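Local coordinates for flagellar hook-associated protein 2 (Bdellovibrio bacteriovorus, PDB 6KTY) that is a fragment of the cap protein that probably sits at the tip of the growing flagellar filament, helping flagellin to polymerise and keeping it from leaking away, at residues P16-G21 and P185-R190; G62-E67 and Q140-E145; K73-N78 and N92-G97; S82-V87 and A100-D105; V155-F160 and T170-G175. One frame throughout, in Å; residues are numbered along the deposited sequence.

Contact 1: P16-G21 and P185-R190; sequences PNIVDG and PGREIR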
# COMPACT_ATOMS: atom_id res chain seq x y z
N PRO A 16 -0.75 -11.66 5.93
CA PRO A 16 -2.07 -12.16 6.36
C PRO A 16 -3.18 -11.12 6.27
O PRO A 16 -4.35 -11.49 6.31
CB PRO A 16 -1.84 -12.58 7.83
CG PRO A 16 -0.37 -12.64 8.02
CD PRO A 16 0.27 -11.73 7.00
N ASN A 17 -2.83 -9.84 6.15
CA ASN A 17 -3.84 -8.78 6.03
C ASN A 17 -4.23 -8.51 4.57
O ASN A 17 -5.01 -7.60 4.28
CB ASN A 17 -3.32 -7.50 6.67
CG ASN A 17 -3.06 -7.67 8.17
OD1 ASN A 17 -1.97 -7.42 8.63
ND2 ASN A 17 -4.06 -8.11 8.90
N ILE A 18 -3.68 -9.30 3.66
CA ILE A 18 -4.15 -9.32 2.27
C ILE A 18 -4.76 -10.67 1.94
O ILE A 18 -5.90 -10.76 1.44
CB ILE A 18 -3.06 -8.91 1.23
CG1 ILE A 18 -2.61 -7.47 1.49
CG2 ILE A 18 -3.62 -9.05 -0.21
CD1 ILE A 18 -1.44 -6.97 0.61
N VAL A 19 -4.01 -11.74 2.22
CA VAL A 19 -4.51 -13.08 2.02
C VAL A 19 -4.08 -13.94 3.20
O VAL A 19 -2.92 -13.90 3.58
CB VAL A 19 -3.95 -13.71 0.73
CG1 VAL A 19 -4.59 -15.09 0.53
CG2 VAL A 19 -4.24 -12.83 -0.47
N ASP A 20 -5.00 -14.67 3.82
CA ASP A 20 -4.62 -15.65 4.83
C ASP A 20 -5.33 -16.95 4.49
O ASP A 20 -6.05 -17.03 3.48
CB ASP A 20 -5.01 -15.18 6.25
CG ASP A 20 -4.10 -15.76 7.34
OD1 ASP A 20 -3.31 -16.68 7.06
OD2 ASP A 20 -4.18 -15.30 8.48
N GLY A 21 -5.09 -17.97 5.30
CA GLY A 21 -5.66 -19.27 5.03
C GLY A 21 -5.32 -20.31 6.07
O GLY A 21 -4.60 -20.03 7.03
N PRO A 185 -4.10 -4.10 -5.32
CA PRO A 185 -3.66 -4.27 -6.69
C PRO A 185 -2.19 -3.92 -6.80
O PRO A 185 -1.74 -2.96 -6.18
CB PRO A 185 -4.55 -3.28 -7.49
CG PRO A 185 -5.36 -2.51 -6.51
CD PRO A 185 -5.22 -3.15 -5.16
N GLY A 186 -1.41 -4.70 -7.54
CA GLY A 186 0.04 -4.42 -7.66
C GLY A 186 0.91 -4.87 -6.49
O GLY A 186 2.11 -4.58 -6.46
N ARG A 187 0.32 -5.56 -5.52
CA ARG A 187 1.02 -6.07 -4.35
C ARG A 187 0.91 -7.60 -4.33
O ARG A 187 0.13 -8.22 -3.55
CB ARG A 187 0.42 -5.47 -3.07
CG ARG A 187 0.43 -3.92 -3.00
CD ARG A 187 1.65 -3.31 -2.34
NE ARG A 187 1.60 -3.41 -0.87
CZ ARG A 187 2.15 -4.38 -0.15
NH1 ARG A 187 2.88 -5.35 -0.71
NH2 ARG A 187 2.01 -4.37 1.17
N GLU A 188 1.73 -8.22 -5.16
CA GLU A 188 1.84 -9.66 -5.20
C GLU A 188 2.40 -10.16 -3.86
O GLU A 188 3.40 -9.60 -3.33
CB GLU A 188 2.71 -10.09 -6.38
CG GLU A 188 2.60 -11.56 -6.72
CD GLU A 188 3.35 -11.95 -8.00
OE1 GLU A 188 4.40 -11.35 -8.29
OE2 GLU A 188 2.88 -12.90 -8.71
N ILE A 189 1.76 -11.17 -3.32
CA ILE A 189 2.09 -11.75 -2.00
C ILE A 189 2.65 -13.15 -2.27
O ILE A 189 2.13 -13.88 -3.15
CB ILE A 189 0.85 -11.92 -1.08
CG1 ILE A 189 0.05 -10.61 -0.95
CG2 ILE A 189 1.24 -12.43 0.29
CD1 ILE A 189 0.87 -9.38 -0.87
N ARG A 190 3.69 -13.53 -1.53
CA ARG A 190 4.19 -14.89 -1.59
C ARG A 190 3.63 -15.71 -0.41
O ARG A 190 3.62 -15.25 0.71
CB ARG A 190 5.72 -14.90 -1.58
CG ARG A 190 6.36 -14.46 -2.89
CD ARG A 190 7.66 -15.24 -3.12
NE ARG A 190 8.48 -15.12 -1.94
CZ ARG A 190 9.29 -16.04 -1.44
NH1 ARG A 190 9.46 -17.23 -1.99
NH2 ARG A 190 9.95 -15.74 -0.34
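Ile18 (chi1 -62°) and Ile189 (chi1 -52°) share one first rotamer: in each the CG1 arm lies beside the residue's own backbone N, and this sends the two arms at each other across the core of the lobe that holds both ends of the chain. That core lies between two antiparallel sheets: strand 19-21 follows Ile18 in the three-stranded one, while strand 189-192 belongs to the five-stranded one. Ile18 reaches across with an extended arm (chi2 175°), and its CD1 comes 3.7 Å from CD1 of Ile189. Further back, CG2 of Ile18 lies 4.1 Å from CG1 of Ile189, so the two branches of Ile18 hold on to the arm of Ile189 at two points. Val37 from strand 32-39 also packs on Ile18, which makes the isoleucine part of the seam between the sheets. Arg187 adds a looser, mixed contact at the subunit boundary. Its NH1 is hydrogen-bonded to Ala183 O and Ser182 OG of the second subunit, and an Arg187 of the third subunit packs on Ile18 in turn. Within the chain, the methyl CD1 of Ile18 sits over one face of the Arg187 guanidinium, 4.4 Å from NH2.

Contact 2: G62-E67 and Q140-E145; sequences GYIKFE and QDMYFE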
# COMPACT_ATOMS: atom_id res chain seq x y z
N GLY A 62 -46.54 1.35 -0.52
CA GLY A 62 -46.56 0.64 -1.80
C GLY A 62 -45.57 -0.48 -1.70
O GLY A 62 -45.67 -1.30 -0.78
N TYR A 63 -44.61 -0.51 -2.64
CA TYR A 63 -43.56 -1.52 -2.61
C TYR A 63 -42.27 -1.10 -3.30
O TYR A 63 -42.22 -0.16 -4.11
CB TYR A 63 -44.07 -2.84 -3.20
CG TYR A 63 -44.32 -2.86 -4.70
CD1 TYR A 63 -43.28 -3.06 -5.62
CD2 TYR A 63 -45.60 -2.73 -5.19
CE1 TYR A 63 -43.52 -3.09 -7.00
CE2 TYR A 63 -45.85 -2.75 -6.57
CZ TYR A 63 -44.80 -2.95 -7.46
OH TYR A 63 -45.06 -2.97 -8.82
N ILE A 64 -41.21 -1.83 -2.98
CA ILE A 64 -39.93 -1.69 -3.68
C ILE A 64 -39.64 -3.03 -4.36
O ILE A 64 -39.75 -4.09 -3.73
CB ILE A 64 -38.79 -1.29 -2.74
CG1 ILE A 64 -39.04 0.10 -2.15
CG2 ILE A 64 -37.45 -1.26 -3.46
CD1 ILE A 64 -38.20 0.36 -0.92
N LYS A 65 -39.31 -2.96 -5.65
CA LYS A 65 -39.04 -4.15 -6.47
C LYS A 65 -37.55 -4.49 -6.52
O LYS A 65 -36.68 -3.62 -6.69
CB LYS A 65 -39.61 -3.91 -7.88
CG LYS A 65 -39.81 -5.14 -8.75
CD LYS A 65 -40.74 -4.81 -9.93
CE LYS A 65 -40.72 -5.87 -11.00
NZ LYS A 65 -41.27 -5.39 -12.30
N PHE A 66 -37.23 -5.77 -6.36
CA PHE A 66 -35.86 -6.23 -6.53
C PHE A 66 -35.87 -7.38 -7.53
O PHE A 66 -36.77 -8.23 -7.48
CB PHE A 66 -35.29 -6.70 -5.19
CG PHE A 66 -35.36 -5.66 -4.12
CD1 PHE A 66 -34.48 -4.59 -4.13
CD2 PHE A 66 -36.33 -5.75 -3.12
CE1 PHE A 66 -34.55 -3.61 -3.15
CE2 PHE A 66 -36.39 -4.79 -2.14
CZ PHE A 66 -35.50 -3.71 -2.15
N GLU A 67 -34.92 -7.40 -8.46
CA GLU A 67 -34.77 -8.57 -9.35
C GLU A 67 -33.56 -9.31 -8.81
O GLU A 67 -32.46 -8.73 -8.74
CB GLU A 67 -34.51 -8.22 -10.81
CG GLU A 67 -35.63 -7.42 -11.48
CD GLU A 67 -36.90 -8.22 -11.69
OE1 GLU A 67 -36.97 -9.41 -11.32
OE2 GLU A 67 -37.84 -7.65 -12.25
N GLN A 140 -41.53 12.73 0.96
CA GLN A 140 -40.39 12.99 0.12
C GLN A 140 -40.15 11.77 -0.76
O GLN A 140 -40.35 10.63 -0.33
CB GLN A 140 -39.18 13.27 1.00
CG GLN A 140 -37.91 13.62 0.23
CD GLN A 140 -36.66 13.67 1.10
OE1 GLN A 140 -36.70 14.11 2.26
NE2 GLN A 140 -35.54 13.21 0.55
N ASP A 141 -39.68 12.02 -1.97
CA ASP A 141 -39.34 10.97 -2.93
C ASP A 141 -38.15 10.13 -2.46
O ASP A 141 -37.10 10.69 -2.10
CB ASP A 141 -38.97 11.62 -4.27
CG ASP A 141 -40.17 12.21 -4.99
OD1 ASP A 141 -41.32 11.76 -4.76
OD2 ASP A 141 -39.96 13.14 -5.80
N MET A 142 -38.30 8.81 -2.48
CA MET A 142 -37.15 7.92 -2.30
C MET A 142 -36.78 7.29 -3.60
O MET A 142 -37.63 6.77 -4.31
CB MET A 142 -37.43 6.77 -1.30
CG MET A 142 -36.16 6.19 -0.75
SD MET A 142 -35.61 4.69 -1.58
CE MET A 142 -36.44 3.54 -0.47
N TYR A 143 -35.49 7.31 -3.89
CA TYR A 143 -34.98 6.67 -5.07
C TYR A 143 -33.55 6.22 -4.81
O TYR A 143 -32.87 6.75 -3.93
CB TYR A 143 -35.08 7.60 -6.32
CG TYR A 143 -34.22 8.86 -6.27
CD1 TYR A 143 -34.68 10.01 -5.63
CD2 TYR A 143 -32.99 8.92 -6.95
CE1 TYR A 143 -33.90 11.17 -5.61
CE2 TYR A 143 -32.21 10.06 -6.92
CZ TYR A 143 -32.67 11.18 -6.26
OH TYR A 143 -31.89 12.30 -6.25
N PHE A 144 -33.13 5.24 -5.56
CA PHE A 144 -31.76 4.76 -5.53
C PHE A 144 -30.89 5.65 -6.43
O PHE A 144 -30.92 5.50 -7.64
CB PHE A 144 -31.73 3.28 -5.94
CG PHE A 144 -32.42 2.35 -4.95
CD1 PHE A 144 -32.07 2.36 -3.59
CD2 PHE A 144 -33.35 1.41 -5.39
CE1 PHE A 144 -32.65 1.50 -2.70
CE2 PHE A 144 -33.98 0.55 -4.48
CZ PHE A 144 -33.63 0.59 -3.13
N GLU A 145 -30.16 6.59 -5.81
CA GLU A 145 -29.33 7.57 -6.53
C GLU A 145 -28.13 6.84 -7.14
O GLU A 145 -27.59 7.23 -8.18
CB GLU A 145 -28.83 8.63 -5.52
CG GLU A 145 -28.54 10.03 -6.09
CD GLU A 145 -28.18 11.06 -5.00
OE1 GLU A 145 -28.12 10.71 -3.80
OE2 GLU A 145 -27.94 12.24 -5.34
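Ile64 spreads its two branches over two residues of 140-145, the CD1 end meeting Met142 and the CG2 methyl meeting Phe144. Ile64 and Met142 are buried in the core of the inserted lobe, with Phe144 at its margin. Two antiparallel sheets face each other there: strand 63-68 is the middle strand of a three-stranded sheet, and Phe144 opens strand 144-148 at the edge of a four-stranded one. The backbones stay well apart, with CA of Ile64 and CA of Tyr143 9.8 Å from each other, so side chains alone bridge the gap. Met142 does so by folding: bends at chi2 (-98°) and chi3 (-92°) swing the thioether round until CE is 3.7 Å from CD1 of Ile64, the two chains crossing at about a right angle. On the other branch, CG2 of Ile64 lies 4.0 Å from CE2 of Phe144. That ring also packs edge-to-face with Phe130, while Ile133 of the same strand 129-136 touches both Met142 and Phe144. The backbone leading into strand 144-148 is hydrogen-bonded by Asn49, whose ND2 bonds Asp141 O and whose OD1 receives Tyr143 N. Farther along strand 63-68, Phe66 makes a lighter contact in which the two rings approach obliquely, its CE1 4.3 Å from CZ of Phe144.

Contact 3: K73-N78 and N92-G97; sequences KEVYIN and NAANVG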
# COMPACT_ATOMS: atom_id res chain seq x y z
N LYS A 73 -38.58 -10.02 -6.55
CA LYS A 73 -39.04 -9.87 -5.18
C LYS A 73 -39.60 -8.47 -5.00
O LYS A 73 -39.00 -7.49 -5.42
CB LYS A 73 -37.91 -10.15 -4.18
CG LYS A 73 -37.21 -11.49 -4.35
CD LYS A 73 -38.08 -12.66 -3.94
CE LYS A 73 -37.34 -13.98 -4.04
NZ LYS A 73 -38.29 -15.13 -4.00
N GLU A 74 -40.80 -8.38 -4.44
CA GLU A 74 -41.43 -7.10 -4.20
C GLU A 74 -41.68 -6.97 -2.72
O GLU A 74 -42.50 -7.72 -2.20
CB GLU A 74 -42.74 -6.98 -4.99
CG GLU A 74 -42.51 -6.79 -6.50
CD GLU A 74 -43.78 -6.62 -7.31
OE1 GLU A 74 -44.76 -6.02 -6.79
OE2 GLU A 74 -43.81 -7.07 -8.48
N VAL A 75 -40.99 -6.02 -2.07
CA VAL A 75 -41.11 -5.80 -0.62
C VAL A 75 -42.14 -4.69 -0.35
O VAL A 75 -42.00 -3.58 -0.86
CB VAL A 75 -39.74 -5.42 0.01
CG1 VAL A 75 -39.90 -4.90 1.44
CG2 VAL A 75 -38.79 -6.64 -0.01
N TYR A 76 -43.16 -5.03 0.42
CA TYR A 76 -44.30 -4.16 0.67
C TYR A 76 -44.01 -3.15 1.77
O TYR A 76 -43.73 -3.52 2.92
CB TYR A 76 -45.52 -4.98 1.07
CG TYR A 76 -45.88 -6.11 0.11
CD1 TYR A 76 -45.93 -5.89 -1.28
CD2 TYR A 76 -46.14 -7.40 0.57
CE1 TYR A 76 -46.25 -6.92 -2.17
CE2 TYR A 76 -46.45 -8.43 -0.30
CZ TYR A 76 -46.51 -8.19 -1.67
OH TYR A 76 -46.84 -9.21 -2.54
N ILE A 77 -44.12 -1.87 1.42
CA ILE A 77 -43.88 -0.79 2.38
C ILE A 77 -45.20 -0.25 2.93
O ILE A 77 -46.03 0.33 2.22
CB ILE A 77 -43.02 0.29 1.78
CG1 ILE A 77 -41.66 -0.34 1.38
CG2 ILE A 77 -42.82 1.44 2.77
CD1 ILE A 77 -41.00 -1.11 2.52
N ASN A 78 -45.39 -0.51 4.21
CA ASN A 78 -46.55 -0.12 4.93
C ASN A 78 -46.39 1.32 5.43
O ASN A 78 -45.43 1.65 6.11
CB ASN A 78 -46.74 -1.11 6.06
CG ASN A 78 -47.95 -0.83 6.85
OD1 ASN A 78 -48.39 0.31 6.95
ND2 ASN A 78 -48.51 -1.86 7.45
N ASN A 92 -35.31 -5.90 5.84
CA ASN A 92 -34.63 -7.00 6.53
C ASN A 92 -35.62 -8.12 6.92
O ASN A 92 -35.33 -9.30 6.74
CB ASN A 92 -33.84 -6.51 7.74
CG ASN A 92 -32.62 -5.69 7.35
OD1 ASN A 92 -32.02 -5.92 6.29
ND2 ASN A 92 -32.24 -4.71 8.20
N ALA A 93 -36.81 -7.75 7.41
CA ALA A 93 -37.77 -8.76 7.89
C ALA A 93 -38.36 -9.56 6.73
O ALA A 93 -38.83 -10.66 6.94
CB ALA A 93 -38.89 -8.12 8.70
N ALA A 94 -38.35 -9.01 5.52
CA ALA A 94 -38.86 -9.73 4.35
C ALA A 94 -38.05 -10.98 4.02
O ALA A 94 -38.55 -11.88 3.36
CB ALA A 94 -38.87 -8.80 3.15
N ASN A 95 -36.77 -11.01 4.40
CA ASN A 95 -35.93 -12.20 4.17
C ASN A 95 -35.83 -12.55 2.66
O ASN A 95 -36.01 -13.69 2.27
CB ASN A 95 -36.47 -13.38 5.00
CG ASN A 95 -35.38 -14.44 5.30
OD1 ASN A 95 -34.28 -14.10 5.71
ND2 ASN A 95 -35.70 -15.70 5.08
N VAL A 96 -35.56 -11.57 1.82
CA VAL A 96 -35.51 -11.80 0.37
C VAL A 96 -34.07 -11.78 -0.20
O VAL A 96 -33.86 -11.50 -1.38
CB VAL A 96 -36.43 -10.79 -0.38
CG1 VAL A 96 -37.88 -11.07 0.01
CG2 VAL A 96 -36.04 -9.35 -0.07
N GLY A 97 -33.08 -12.07 0.65
CA GLY A 97 -31.67 -12.12 0.25
C GLY A 97 -30.99 -10.76 0.28
O GLY A 97 -29.93 -10.59 -0.36
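Val75 is the tight point where the end of helix 84-94 settles on strand 71-77. A single methyl does the work: CG2 of Val75 lies 3.8 Å from CB of Ala94 and 3.9 Å from CG2 of Val96, touching the last turn of the helix and the chain just beyond it. Asn95, between those two partners, leaves the helix with a positive phi (60°), and the turn brings the Val96 side chain back toward the strand. Ile91 and Phe66 pack on Val75 too, making it the buried member of the group. The Lys73 side is slightly more distant and more solvent-exposed: the lysine and Val96 slide past each other in opposite directions, with CG of Lys73 4.1 Å from CB of Val96; a bend at chi2 (-71°) takes the rest of the lysine chain onward, so just its first methylenes lie against the valine. No hydrogen bond links 73-78 to 92-97, so they meet by apolar contact, while Asn92 OD1 takes Ala100 N on the next strand.

Contact 4: S82-V87 and A100-D105; sequences STLDGV and AQVVED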
# COMPACT_ATOMS: atom_id res chain seq x y z
N SER A 82 -42.99 3.98 7.28
CA SER A 82 -42.18 4.15 6.08
C SER A 82 -41.12 5.26 6.25
O SER A 82 -40.75 5.96 5.30
CB SER A 82 -43.08 4.37 4.84
OG SER A 82 -44.01 5.43 4.99
N THR A 83 -40.62 5.42 7.47
CA THR A 83 -39.41 6.18 7.69
C THR A 83 -38.25 5.35 7.12
O THR A 83 -38.41 4.15 6.89
CB THR A 83 -39.17 6.43 9.18
OG1 THR A 83 -39.00 5.17 9.83
CG2 THR A 83 -40.37 7.19 9.84
N LEU A 84 -37.08 5.96 6.90
CA LEU A 84 -35.95 5.19 6.39
C LEU A 84 -35.69 4.03 7.31
O LEU A 84 -35.42 2.93 6.86
CB LEU A 84 -34.70 6.03 6.29
CG LEU A 84 -34.57 7.02 5.11
CD1 LEU A 84 -33.08 7.38 5.05
CD2 LEU A 84 -35.11 6.48 3.79
N ASP A 85 -35.78 4.28 8.61
CA ASP A 85 -35.64 3.21 9.58
C ASP A 85 -36.69 2.11 9.45
O ASP A 85 -36.34 0.94 9.54
CB ASP A 85 -35.61 3.76 10.99
CG ASP A 85 -34.40 3.28 11.73
OD1 ASP A 85 -34.54 2.37 12.59
OD2 ASP A 85 -33.29 3.74 11.31
N GLY A 86 -37.96 2.48 9.25
CA GLY A 86 -39.03 1.46 9.06
C GLY A 86 -38.83 0.61 7.81
O GLY A 86 -39.04 -0.59 7.82
N VAL A 87 -38.41 1.25 6.73
CA VAL A 87 -38.19 0.59 5.49
C VAL A 87 -37.02 -0.37 5.58
O VAL A 87 -37.06 -1.52 5.11
CB VAL A 87 -37.91 1.60 4.39
CG1 VAL A 87 -37.45 0.86 3.13
CG2 VAL A 87 -39.20 2.47 4.11
N ALA A 100 -30.41 -4.38 4.65
CA ALA A 100 -30.58 -2.95 4.54
C ALA A 100 -29.97 -2.32 5.78
O ALA A 100 -30.03 -2.89 6.86
CB ALA A 100 -32.06 -2.60 4.45
N GLN A 101 -29.39 -1.15 5.62
CA GLN A 101 -29.05 -0.33 6.78
C GLN A 101 -29.15 1.12 6.43
O GLN A 101 -29.13 1.51 5.24
CB GLN A 101 -27.67 -0.71 7.32
CG GLN A 101 -26.53 -0.44 6.32
CD GLN A 101 -25.17 -1.00 6.82
OE1 GLN A 101 -24.96 -2.22 6.90
NE2 GLN A 101 -24.25 -0.12 7.15
N VAL A 102 -29.24 1.98 7.44
CA VAL A 102 -29.28 3.42 7.14
C VAL A 102 -27.91 4.00 7.49
O VAL A 102 -27.42 3.79 8.58
CB VAL A 102 -30.39 4.13 7.92
CG1 VAL A 102 -30.30 5.63 7.71
CG2 VAL A 102 -31.77 3.56 7.50
N VAL A 103 -27.30 4.71 6.55
CA VAL A 103 -26.00 5.30 6.79
C VAL A 103 -26.17 6.82 6.79
O VAL A 103 -27.18 7.34 6.31
CB VAL A 103 -24.95 4.81 5.74
CG1 VAL A 103 -24.80 3.28 5.78
CG2 VAL A 103 -25.29 5.31 4.34
N GLU A 104 -25.18 7.52 7.35
CA GLU A 104 -25.14 8.96 7.36
C GLU A 104 -24.01 9.43 6.43
O GLU A 104 -22.86 9.03 6.60
CB GLU A 104 -24.91 9.47 8.77
CG GLU A 104 -25.31 10.91 8.92
CD GLU A 104 -25.43 11.37 10.36
OE1 GLU A 104 -25.72 12.58 10.55
OE2 GLU A 104 -25.27 10.54 11.29
N ASP A 105 -24.36 10.24 5.44
CA ASP A 105 -23.41 10.75 4.47
C ASP A 105 -23.46 12.26 4.47
O ASP A 105 -24.41 12.87 3.97
CB ASP A 105 -23.73 10.22 3.08
CG ASP A 105 -22.82 10.80 1.98
OD1 ASP A 105 -21.79 11.45 2.25
OD2 ASP A 105 -23.17 10.61 0.81
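Leu84 and Asp85, in the opening turn of helix 84-94, both lean on the CG2 methyl of Val102, and the residue that starts this turn is Thr83. Thr83 is the N-cap: its OG1 accepts from Gly86 N at 2.9 Å with an N-H...O angle of 158°, and its carbonyl O receives Val87 N, also at 2.9 Å. Leu84 then meets the strand with its backbone as well as its side chain, for CG2 of Val102 lies 3.8 Å from Leu84 O and 4.0 Å from Leu84 CB. The valine offers this methyl because CG1 is turned opposite the backbone N (chi1 173°), which leaves CG2 beside that N. Helix 84-94 here joins the edge strands of the lobe's two antiparallel sheets, 98-104 of one and 71-77 of the other. Asp85 comes next and crosses Val102 at about a right angle, OD2 being 4.1 Å from the same CG2. Its charge is answered elsewhere: OD1 forms a salt bridge with Lys89 one turn along the helix, and OD2 has a long, weak ion pair with Lys54. Val87 turns to both sheets, packing on Ile77 and Leu115. On the strand, Gln101 points away from the helix, and its NE2 hydrogen-bonds Leu172 O of the third subunit.

Contact 5: V155-F160 and T170-G175; sequences VKVDGF and TDLVPG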
# COMPACT_ATOMS: atom_id res chain seq x y z
N VAL A 155 -8.11 -12.05 -9.08
CA VAL A 155 -6.86 -12.40 -8.47
C VAL A 155 -5.87 -12.89 -9.51
O VAL A 155 -6.25 -13.49 -10.50
CB VAL A 155 -7.04 -13.47 -7.40
CG1 VAL A 155 -8.14 -12.99 -6.42
CG2 VAL A 155 -7.40 -14.79 -8.03
N LYS A 156 -4.60 -12.67 -9.25
CA LYS A 156 -3.59 -13.22 -10.11
C LYS A 156 -2.87 -14.37 -9.43
O LYS A 156 -2.41 -14.24 -8.29
CB LYS A 156 -2.59 -12.16 -10.54
CG LYS A 156 -3.20 -11.01 -11.37
CD LYS A 156 -2.10 -10.04 -11.84
CE LYS A 156 -2.68 -9.01 -12.85
NZ LYS A 156 -1.73 -7.94 -13.24
N VAL A 157 -2.75 -15.47 -10.15
CA VAL A 157 -2.02 -16.62 -9.67
C VAL A 157 -0.86 -16.82 -10.65
O VAL A 157 -1.05 -16.91 -11.87
CB VAL A 157 -2.92 -17.86 -9.51
CG1 VAL A 157 -3.61 -18.23 -10.82
CG2 VAL A 157 -2.12 -19.03 -8.93
N ASP A 158 0.36 -16.80 -10.10
CA ASP A 158 1.60 -16.76 -10.89
C ASP A 158 1.50 -15.76 -12.07
O ASP A 158 1.95 -16.04 -13.18
CB ASP A 158 1.94 -18.16 -11.39
CG ASP A 158 2.37 -19.11 -10.26
OD1 ASP A 158 2.78 -18.65 -9.15
OD2 ASP A 158 2.30 -20.34 -10.49
N GLY A 159 0.89 -14.61 -11.81
CA GLY A 159 0.76 -13.54 -12.79
C GLY A 159 -0.43 -13.59 -13.72
O GLY A 159 -0.58 -12.68 -14.52
N PHE A 160 -1.27 -14.64 -13.64
CA PHE A 160 -2.45 -14.75 -14.49
C PHE A 160 -3.69 -14.31 -13.73
O PHE A 160 -4.00 -14.88 -12.67
CB PHE A 160 -2.68 -16.17 -14.96
CG PHE A 160 -1.57 -16.72 -15.78
CD1 PHE A 160 -1.43 -16.36 -17.12
CD2 PHE A 160 -0.67 -17.59 -15.23
CE1 PHE A 160 -0.41 -16.86 -17.88
CE2 PHE A 160 0.35 -18.12 -16.02
CZ PHE A 160 0.47 -17.75 -17.34
N THR A 170 -10.47 -22.60 -2.43
CA THR A 170 -9.80 -23.86 -2.14
C THR A 170 -8.95 -24.33 -3.34
O THR A 170 -8.23 -25.32 -3.22
CB THR A 170 -10.80 -24.94 -1.75
OG1 THR A 170 -11.70 -25.18 -2.84
CG2 THR A 170 -11.62 -24.51 -0.53
N ASP A 171 -9.02 -23.64 -4.49
CA ASP A 171 -8.31 -24.10 -5.72
C ASP A 171 -6.92 -23.50 -6.00
O ASP A 171 -6.10 -24.11 -6.70
CB ASP A 171 -9.15 -23.85 -6.97
CG ASP A 171 -10.42 -24.63 -6.97
OD1 ASP A 171 -10.39 -25.88 -6.82
OD2 ASP A 171 -11.46 -23.99 -7.13
N LEU A 172 -6.66 -22.31 -5.50
CA LEU A 172 -5.41 -21.61 -5.83
C LEU A 172 -4.17 -22.21 -5.18
O LEU A 172 -3.10 -22.28 -5.79
CB LEU A 172 -5.53 -20.15 -5.46
CG LEU A 172 -6.54 -19.48 -6.38
CD1 LEU A 172 -6.50 -18.00 -6.26
CD2 LEU A 172 -6.22 -19.94 -7.82
N VAL A 173 -4.32 -22.64 -3.93
CA VAL A 173 -3.27 -23.30 -3.19
C VAL A 173 -3.91 -24.60 -2.78
O VAL A 173 -4.76 -24.61 -1.89
CB VAL A 173 -2.82 -22.48 -1.96
CG1 VAL A 173 -1.78 -23.26 -1.13
CG2 VAL A 173 -2.26 -21.13 -2.40
N PRO A 174 -3.56 -25.70 -3.48
CA PRO A 174 -4.22 -26.98 -3.22
C PRO A 174 -4.01 -27.44 -1.78
O PRO A 174 -2.86 -27.48 -1.31
CB PRO A 174 -3.53 -27.94 -4.20
CG PRO A 174 -3.09 -27.06 -5.32
CD PRO A 174 -2.66 -25.78 -4.65
N GLY A 175 -5.10 -27.77 -1.09
CA GLY A 175 -5.03 -28.25 0.29
C GLY A 175 -5.22 -27.14 1.31
O GLY A 175 -5.20 -27.40 2.52
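Strand 153-157 runs into a tight type I' turn from Val157 to Phe160, and the loop 170-175 comes alongside with CA of Leu172 7.2 Å from CA of Val157. Leu172 is the side chain that closes the gap, putting one methyl against each of two valines. Its CD1 lies 3.8 Å from CG2 of Val155, and its CD2 lies 4.3 Å from CB of Val157. At Val155 a chi1 of -52° sets CG2 between the backbone N and the carbonyl carbon, the crowded position, and from there the methyl faces the leucine. Ile162 and Leu178 also pack on Leu172, and Phe180 packs on Val155, so this greasy patch is shared with strands 160-164 and 178-180. Asp158, near it, looks to the second subunit instead, its OD1 forming a salt bridge with Lys43 of that subunit. The turn is pinned by a reciprocal pair of backbone bonds, Val157 N to Phe160 O and Phe160 N to Val157 O, both 2.9 Å. With Asp158 and Gly159 at its corners, both at positive phi, it is a two-residue beta-hairpin, whose first strand, in the five-stranded sheet, packs on the loop joining two strands of the three-stranded sheet.

In the fold
The five contacts fall into two lobes on opposite sides of the chain's centre. Contacts 1 and 5 share the five-stranded sheet of the lobe holding both chain ends, probably domain D2 of FliD; contacts 2, 3 and 4 lie in the inserted lobe, probably D3. Contacts 3 and 4 hold the two ends of helix 84-94, while contact 2 fills the core between sheets. None of the five has a hydrogen bond across it; contacts 2 and 5 are wholly apolar, contact 3, the least buried, adds the methylenes of a lysine, contact 1 a guanidinium and contact 4 a backbone carbonyl and a carboxylate. Beside contacts 1, 4 and 5 lie hydrogen bonds or salt bridges to other subunits.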